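Local atomic coordinates of synaptic vesicle membrane protein VAT-1 homolog-like (Homo sapiens, PDB entry 4A27), a protein that probably works as an oxidoreductase, belonging to the quinone oxidoreductase subfamily of the zinc-containing alcohol dehydrogenases. Residues A[90-95]-A[101-106]; A[26-29]-A[33-36]. All coordinates share one frame; numbering follows the deposited sequence.

Interaction 1: residues A[90-95]-A[101-106]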
loop_
_atom_site.group_PDB
_atom_site.type_symbol
_atom_site.label_atom_id
_atom_site.label_comp_id
_atom_site.label_asym_id
_atom_site.label_seq_id
_atom_site.Cartn_x
_atom_site.Cartn_y
_atom_site.Cartn_z
ATOM N N ALA A 90 18.010 6.708 -20.692
ATOM C CA ALA A 90 18.129 7.773 -19.724
ATOM C C ALA A 90 16.856 8.550 -19.591
ATOM O O ALA A 90 16.090 8.644 -20.549
ATOM C CB ALA A 90 19.293 8.739 -20.120
ATOM N N PHE A 91 16.623 9.047 -18.379
ATOM C CA PHE A 91 15.548 9.983 -18.128
ATOM C C PHE A 91 16.167 11.355 -18.256
ATOM O O PHE A 91 17.321 11.550 -17.897
ATOM C CB PHE A 91 14.999 9.853 -16.696
ATOM C CG PHE A 91 14.219 8.595 -16.431
ATOM C CD1 PHE A 91 12.929 8.455 -16.904
ATOM C CD2 PHE A 91 14.753 7.560 -15.661
ATOM C CE1 PHE A 91 12.221 7.304 -16.635
ATOM C CE2 PHE A 91 14.036 6.412 -15.394
ATOM C CZ PHE A 91 12.779 6.295 -15.859
ATOM N N VAL A 92 15.396 12.320 -18.683
ATOM C CA VAL A 92 15.924 13.655 -18.765
ATOM C C VAL A 92 14.771 14.602 -18.528
ATOM O O VAL A 92 13.638 14.318 -18.934
ATOM C CB VAL A 92 16.686 13.886 -20.104
ATOM C CG1 VAL A 92 15.808 13.675 -21.264
ATOM C CG2 VAL A 92 17.278 15.303 -20.139
ATOM N N ASN A 93 15.036 15.664 -17.771
ATOM C CA ASN A 93 13.980 16.563 -17.349
ATOM C C ASN A 93 13.764 17.536 -18.480
ATOM O O ASN A 93 14.297 18.635 -18.478
ATOM C CB ASN A 93 14.354 17.266 -16.021
ATOM C CG ASN A 93 13.168 17.968 -15.356
ATOM O OD1 ASN A 93 12.035 17.917 -15.822
ATOM N ND2 ASN A 93 13.439 18.616 -14.234
ATOM N N TYR A 94 12.976 17.111 -19.462
ATOM C CA TYR A 94 12.791 17.851 -20.733
ATOM C C TYR A 94 14.038 17.696 -21.547
ATOM O O TYR A 94 15.026 17.100 -21.087
ATOM C CB TYR A 94 12.482 19.351 -20.530
ATOM C CG TYR A 94 11.157 19.602 -19.893
ATOM C CD1 TYR A 94 10.000 19.654 -20.655
ATOM C CD2 TYR A 94 11.048 19.760 -18.533
ATOM C CE1 TYR A 94 8.755 19.853 -20.073
ATOM C CE2 TYR A 94 9.811 19.949 -17.935
ATOM C CZ TYR A 94 8.668 19.992 -18.711
ATOM O OH TYR A 94 7.440 20.209 -18.098
ATOM N N ASN A 95 13.981 18.193 -22.776
ATOM C CA ASN A 95 15.161 18.234 -23.671
ATOM C C ASN A 95 15.564 16.919 -24.316
ATOM O O ASN A 95 16.578 16.865 -24.992
ATOM C CB ASN A 95 16.385 18.852 -22.987
ATOM C CG ASN A 95 16.175 20.304 -22.640
ATOM O OD1 ASN A 95 15.929 21.113 -23.503
ATOM N ND2 ASN A 95 16.252 20.632 -21.372
ATOM N N VAL A 101 21.822 15.294 -25.872
ATOM C CA VAL A 101 21.230 15.474 -24.554
ATOM C C VAL A 101 22.323 15.372 -23.497
ATOM O O VAL A 101 23.161 14.472 -23.540
ATOM C CB VAL A 101 20.115 14.370 -24.303
ATOM C CG1 VAL A 101 19.973 14.023 -22.859
ATOM C CG2 VAL A 101 18.755 14.822 -24.878
ATOM N N CYS A 102 22.289 16.262 -22.521
ATOM C CA CYS A 102 23.092 16.125 -21.325
ATOM C C CYS A 102 22.147 15.875 -20.149
ATOM O O CYS A 102 21.075 16.473 -20.073
ATOM C CB CYS A 102 23.954 17.383 -21.101
ATOM S SG CYS A 102 25.385 17.502 -22.263
ATOM N N THR A 103 22.525 14.962 -19.254
ATOM C CA THR A 103 21.688 14.633 -18.082
ATOM C C THR A 103 22.558 14.081 -16.935
ATOM O O THR A 103 23.586 13.417 -17.191
ATOM C CB THR A 103 20.553 13.597 -18.463
ATOM O OG1 THR A 103 19.489 13.609 -17.486
ATOM C CG2 THR A 103 21.129 12.186 -18.626
ATOM N N PRO A 104 22.164 14.364 -15.674
ATOM C CA PRO A 104 22.930 13.862 -14.532
ATOM C C PRO A 104 23.060 12.340 -14.564
ATOM O O PRO A 104 22.115 11.643 -14.917
ATOM C CB PRO A 104 22.117 14.330 -13.326
ATOM C CG PRO A 104 21.391 15.531 -13.787
ATOM C CD PRO A 104 21.069 15.267 -15.246
ATOM N N VAL A 105 24.238 11.840 -14.214
ATOM C CA VAL A 105 24.561 10.438 -14.343
ATOM C C VAL A 105 23.609 9.510 -13.537
ATOM O O VAL A 105 23.462 8.335 -13.883
ATOM C CB VAL A 105 26.034 10.171 -13.905
ATOM C CG1 VAL A 105 26.163 10.286 -12.373
ATOM C CG2 VAL A 105 26.533 8.821 -14.402
ATOM N N GLU A 106 22.958 10.022 -12.485
ATOM C CA GLU A 106 22.071 9.173 -11.705
ATOM C C GLU A 106 20.840 8.749 -12.500
ATOM O O GLU A 106 20.197 7.786 -12.115
ATOM C CB GLU A 106 21.684 9.753 -10.327
ATOM C CG GLU A 106 20.984 11.079 -10.321
ATOM C CD GLU A 106 21.941 12.260 -10.267
ATOM O OE1 GLU A 106 23.154 12.088 -10.599
ATOM O OE2 GLU A 106 21.462 13.368 -9.921
HETATM O O HOH W 1 17.996 15.817 -16.778
#
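A threonine hydroxyl, not a backbone pairing, joins these two segments: T103 OG1 sits 3.0 Å from the carbonyl oxygen F91 O, at the very end of strand 87-91. The hydroxyl is drawn there by its torsion, which sets OG1 opposite the backbone nitrogen (chi1 -161°) and brings it across to segment 90-95. A water also lies 2.8 Å from T103 OG1 and accepts a hydrogen bond from N93 N. Threonine suits the place because its methyl takes the apolar side, with T103 CG2 4.2 Å from A90 CB. Both strands belong to the mixed sheet of the GroES-like domain, but they are not paired with each other in it: 87-91 pairs with 67-75 and 108-110, while 100-104 pairs with 32-42. Small and branched side chains pack between them, in a buried setting. V92 crosses T103 at a slant, and V92 CG2 lies 4.0 Å from V101 CG1. A valine in place of T103 removes OG1, and F91 O would probably lose its link to strand 100-104 while the water kept N93 N as its partner in this contact. Beyond V92 the chain turns sharply, N93 being the centre of an inverse gamma turn, and comes back at N95, which bonds through its backbone to V63. On the partner strand, the side chain of V101 also meets V37.

Interaction 2: residues A[26-29]-A[33-36]. With EDO (1,2-ethanediol), chain D.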
loop_
_atom_site.group_PDB
_atom_site.type_symbol
_atom_site.label_atom_id
_atom_site.label_comp_id
_atom_site.label_asym_id
_atom_site.label_seq_id
_atom_site.Cartn_x
_atom_site.Cartn_y
_atom_site.Cartn_z
ATOM N N PRO A 26 24.422 21.150 -26.112
ATOM C CA PRO A 26 24.841 21.320 -24.721
ATOM C C PRO A 26 26.147 20.558 -24.426
ATOM O O PRO A 26 26.517 19.660 -25.174
ATOM C CB PRO A 26 23.669 20.739 -23.934
ATOM C CG PRO A 26 23.101 19.699 -24.839
ATOM C CD PRO A 26 23.294 20.212 -26.243
ATOM N N GLU A 27 26.858 20.959 -23.377
ATOM C CA GLU A 27 28.049 20.245 -22.930
ATOM C C GLU A 27 27.826 19.798 -21.493
ATOM O O GLU A 27 27.101 20.448 -20.743
ATOM C CB GLU A 27 29.321 21.121 -23.049
ATOM C CG GLU A 27 29.809 21.374 -24.491
ATOM C CD GLU A 27 30.200 20.086 -25.242
ATOM O OE1 GLU A 27 30.694 19.127 -24.615
ATOM O OE2 GLU A 27 30.016 20.028 -26.477
ATOM N N PRO A 28 28.435 18.666 -21.097
ATOM C CA PRO A 28 28.164 18.068 -19.792
ATOM C C PRO A 28 28.804 18.828 -18.631
ATOM O O PRO A 28 29.998 19.079 -18.643
ATOM C CB PRO A 28 28.771 16.659 -19.925
ATOM C CG PRO A 28 29.855 16.820 -20.897
ATOM C CD PRO A 28 29.317 17.813 -21.906
ATOM N N GLN A 29 27.996 19.177 -17.637
ATOM C CA GLN A 29 28.491 19.779 -16.418
ATOM C C GLN A 29 29.052 18.688 -15.511
ATOM O O GLN A 29 28.996 17.505 -15.855
ATOM C CB GLN A 29 27.350 20.520 -15.722
ATOM C CG GLN A 29 26.671 21.543 -16.608
ATOM C CD GLN A 29 26.169 22.745 -15.817
ATOM O OE1 GLN A 29 24.978 22.840 -15.499
ATOM N NE2 GLN A 29 27.081 23.653 -15.472
ATOM N N LEU A 33 26.515 13.357 -18.102
ATOM C CA LEU A 33 27.140 12.935 -19.342
ATOM C C LEU A 33 26.346 13.426 -20.549
ATOM O O LEU A 33 25.215 13.899 -20.416
ATOM C CB LEU A 33 27.446 11.431 -19.365
ATOM C CG LEU A 33 26.372 10.429 -18.978
ATOM C CD1 LEU A 33 25.496 10.228 -20.192
ATOM C CD2 LEU A 33 26.960 9.111 -18.505
ATOM N N LYS A 34 27.008 13.377 -21.701
ATOM C CA LYS A 34 26.480 13.839 -22.961
ATOM C C LYS A 34 26.141 12.620 -23.789
ATOM O O LYS A 34 26.986 11.724 -23.954
ATOM C CB LYS A 34 27.549 14.670 -23.671
ATOM C CG LYS A 34 27.119 15.302 -24.989
ATOM C CD LYS A 34 28.341 15.977 -25.658
ATOM C CE LYS A 34 28.049 16.566 -27.037
ATOM N NZ LYS A 34 29.241 17.311 -27.592
ATOM N N ILE A 35 24.917 12.600 -24.320
ATOM C CA ILE A 35 24.379 11.453 -25.055
ATOM C C ILE A 35 23.997 11.861 -26.462
ATOM O O ILE A 35 23.263 12.847 -26.674
ATOM C CB ILE A 35 23.080 10.824 -24.361
ATOM C CG1 ILE A 35 23.405 10.235 -22.996
ATOM C CG2 ILE A 35 22.506 9.720 -25.275
ATOM C CD1 ILE A 35 22.203 9.748 -22.147
ATOM N N ARG A 36 24.497 11.094 -27.426
ATOM C CA ARG A 36 24.146 11.241 -28.836
ATOM C C ARG A 36 22.890 10.395 -29.004
ATOM O O ARG A 36 22.964 9.172 -28.911
ATOM C CB ARG A 36 25.304 10.737 -29.714
ATOM C CG ARG A 36 25.015 10.570 -31.221
ATOM C CD ARG A 36 24.742 11.874 -31.945
ATOM N NE ARG A 36 26.013 12.580 -32.158
ATOM C CZ ARG A 36 26.211 13.563 -33.030
ATOM N NH1 ARG A 36 25.231 14.006 -33.815
ATOM N NH2 ARG A 36 27.417 14.112 -33.118
HETATM C C1 EDO D . 22.715 10.378 -36.341
HETATM O O1 EDO D . 22.733 9.826 -35.008
HETATM C C2 EDO D . 21.988 11.731 -36.399
HETATM O O2 EDO D . 22.499 12.616 -35.379
#
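P28 and L33 are the point where the two backbones come nearest, their CA atoms 5.3 Å apart, and from there the loop and the strand run in opposite senses and spread apart toward P26 and R36. The loop precedes strand 32-42, a long strand of the mixed GroES-like sheet. No backbone-to-backbone hydrogen bond joins 26-29 to 33-36; Q29 N bonds instead to the side chain of E32. A proline, having no N-H to offer, is well suited to such a place. The P28 ring lies obliquely over the start of K34, with P28 CD 4.0 Å from K34 CB, and P28 CB lies 4.1 Å from L33 C. K34 then reaches out fully extended, K34 CE passing 3.9 Å from P26 O on the way. The long arm delivers its ammonium to the exposed carboxylate of E27, whose own chain, bent at chi2 (-62°), folds back to receive it. K34 NZ comes to E27 OE2 at 3.0 Å from the syn side, 31° out of the carboxylate plane, closing a salt bridge. The aliphatic part of K34 is packed against V100 and C102, so lysine gives a greasy stem and a charged end to one buried position. E73 of the neighbouring strand is only a long, weak second partner for that ammonium, having its firmer salt bridge with R36 NE. At the far end, R36 NH1 makes a weak hydrogen bond, 3.4 Å and bent to 138°, to O2 of a 1,2-ethanediol, probably from the crystallisation liquor; this O2 lies at the edge of the guanidinium, near its plane.

Interaction 2 comes first along the chain and closes before interaction 1 opens, yet their centres lie only about 9 Å apart on the same side of the molecule. They share the mixed sheet of the GroES-like domain, where strands 32-42 and 100-104 are antiparallel neighbours. Probable hydrogen bonds join them directly: V101 O to I35 N at 2.7 Å and T103 O to L33 N at 3.1 Å. The C102 sulfur, on the opposite side of its strand from V101 and T103, packs on the loop at E27 and P28. Strand 100-104 is thus held between the loop 26-29 and the chain at 90-95.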